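Local coordinates for putative OmpA family lipoprotein (Burkholderia cenocepacia, PDB 5LKW) that probably works in the Tol-Pal system that keeps the outer membrane intact, and binds diaminopimelic acid through its OmpA-like periplasmic domain, at residues S11-R16 against Q36-Y41. Residues are numbered along the deposited sequence; the frame is centred on the assembly and turned at random.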
# COMPACT_ATOMS: atom_id res chain seq x y z
N SER A 11 -0.81 -14.12 11.63
CA SER A 11 -0.07 -14.37 10.41
C SER A 11 0.64 -13.07 9.98
O SER A 11 0.08 -11.98 10.19
CB SER A 11 -1.05 -14.85 9.33
OG SER A 11 -0.56 -14.61 8.03
N PRO A 12 1.89 -13.17 9.45
CA PRO A 12 2.67 -11.99 8.97
C PRO A 12 1.93 -11.24 7.87
O PRO A 12 2.30 -10.11 7.53
CB PRO A 12 3.96 -12.61 8.41
CG PRO A 12 3.70 -14.06 8.27
CD PRO A 12 2.61 -14.44 9.24
N LEU A 13 0.90 -11.88 7.32
CA LEU A 13 0.03 -11.31 6.35
C LEU A 13 -0.95 -10.31 6.94
O LEU A 13 -1.55 -9.58 6.19
CB LEU A 13 -0.72 -12.42 5.61
CG LEU A 13 -0.25 -12.98 4.26
CD1 LEU A 13 1.25 -12.87 3.99
CD2 LEU A 13 -0.68 -14.43 4.19
N ALA A 14 -1.11 -10.26 8.27
CA ALA A 14 -2.03 -9.30 8.89
C ALA A 14 -1.50 -7.89 8.74
O ALA A 14 -2.21 -6.94 8.98
CB ALA A 14 -2.27 -9.59 10.39
N LYS A 15 -0.22 -7.75 8.41
CA LYS A 15 0.34 -6.41 8.29
C LYS A 15 0.16 -6.00 6.83
O LYS A 15 0.74 -6.62 5.93
CB LYS A 15 1.80 -6.32 8.76
CG LYS A 15 2.22 -4.83 9.11
CD LYS A 15 3.62 -4.50 8.62
CE LYS A 15 4.06 -3.07 8.96
NZ LYS A 15 3.61 -1.91 8.12
N ARG A 16 -0.66 -4.98 6.62
CA ARG A 16 -1.12 -4.59 5.29
C ARG A 16 -0.87 -3.14 4.88
O ARG A 16 -1.40 -2.69 3.87
CB ARG A 16 -2.61 -4.97 5.12
CG ARG A 16 -2.70 -6.44 4.89
CD ARG A 16 -4.08 -7.04 4.80
NE ARG A 16 -4.07 -8.40 5.40
CZ ARG A 16 -5.14 -9.20 5.48
NH1 ARG A 16 -6.30 -8.79 4.99
NH2 ARG A 16 -5.06 -10.40 6.06
N GLN A 36 7.41 -10.00 0.06
CA GLN A 36 7.65 -11.41 -0.24
C GLN A 36 6.55 -12.28 0.32
O GLN A 36 6.05 -13.19 -0.37
CB GLN A 36 9.03 -11.81 0.30
CG GLN A 36 10.08 -10.91 -0.35
CD GLN A 36 11.51 -11.35 -0.20
OE1 GLN A 36 12.19 -11.00 0.79
NE2 GLN A 36 12.03 -12.07 -1.22
N GLN A 37 6.15 -11.99 1.56
CA GLN A 37 5.05 -12.70 2.13
C GLN A 37 3.78 -12.53 1.31
O GLN A 37 3.16 -13.53 0.89
CB GLN A 37 4.84 -12.31 3.59
CG GLN A 37 5.52 -13.27 4.55
CD GLN A 37 6.38 -12.57 5.60
OE1 GLN A 37 6.53 -11.34 5.59
NE2 GLN A 37 6.95 -13.36 6.52
N HIS A 38 3.40 -11.28 1.08
CA HIS A 38 2.21 -11.05 0.25
C HIS A 38 2.29 -11.66 -1.15
O HIS A 38 1.31 -12.27 -1.58
CB HIS A 38 1.76 -9.60 0.27
CG HIS A 38 1.06 -9.23 1.54
ND1 HIS A 38 1.72 -8.74 2.65
CD2 HIS A 38 -0.24 -9.35 1.91
CE1 HIS A 38 0.86 -8.53 3.62
NE2 HIS A 38 -0.34 -8.91 3.20
N ALA A 39 3.44 -11.48 -1.81
CA ALA A 39 3.70 -12.05 -3.14
C ALA A 39 3.49 -13.57 -3.16
O ALA A 39 2.85 -14.10 -4.08
CB ALA A 39 5.09 -11.70 -3.63
N GLN A 40 4.03 -14.26 -2.16
CA GLN A 40 3.91 -15.71 -2.05
C GLN A 40 2.44 -16.10 -1.92
O GLN A 40 1.96 -16.97 -2.65
CB GLN A 40 4.74 -16.24 -0.87
CG GLN A 40 5.00 -17.75 -0.82
CD GLN A 40 5.38 -18.34 -2.17
OE1 GLN A 40 6.29 -17.86 -2.86
NE2 GLN A 40 4.70 -19.42 -2.55
N TYR A 41 1.71 -15.42 -1.03
CA TYR A 41 0.29 -15.64 -0.93
C TYR A 41 -0.44 -15.44 -2.27
O TYR A 41 -1.14 -16.34 -2.74
CB TYR A 41 -0.34 -14.80 0.20
CG TYR A 41 -1.82 -15.03 0.31
CD1 TYR A 41 -2.36 -15.85 1.30
CD2 TYR A 41 -2.69 -14.46 -0.60
CE1 TYR A 41 -3.72 -16.06 1.41
CE2 TYR A 41 -4.06 -14.67 -0.52
CZ TYR A 41 -4.57 -15.46 0.49
OH TYR A 41 -5.95 -15.66 0.54
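L13 lays its side chain across helix 32-44 between Q37, H38 and Y41. Its CD1 methyl sits almost exactly over the centre of the H38 imidazole, 4.2 Å from the ring centroid, a CH-pi contact on one face. The same CD1 reaches 3.7 Å from Q37 CB, while the other methyl, CD2, goes on to Y41, lying 3.6 Å from CD1 of that ring. The leucine fork is thus divided, one branch shared by H38 and Q37 and the other given to the tyrosine.

H38 also meets the loop backbone. Its CG stands anti to its own carbonyl carbon (chi1 -76°), and the NE2 and CE1 atoms of the ring meet the carbonyls of the loop. NE2 gives a weak, bent hydrogen bond to L13 O at 3.3 Å, and K15 O comes up to the ring edge near its plane, 3.0 Å from CE1. The other ring nitrogen, ND1, bonds to L34 O, one helical turn back. This is the OmpA-like fold, in which helix 32-44 packs on the mixed sheet: H38 also touches L118 of strand 115-120, and the loop leading into edge strand 17-19 closes over the helix. None of the residues here belongs to the diaminopimelate pocket.

L13 O has a second donor in R16 NE, at 2.9 Å and nearly straight (171°), with the oxygen close to the guanidinium plane; R16 NH2 goes to L6 O. Beyond the leucine, P12 CB rests 3.7 Å from Q37 CD, the two side chains crossing at about a right angle.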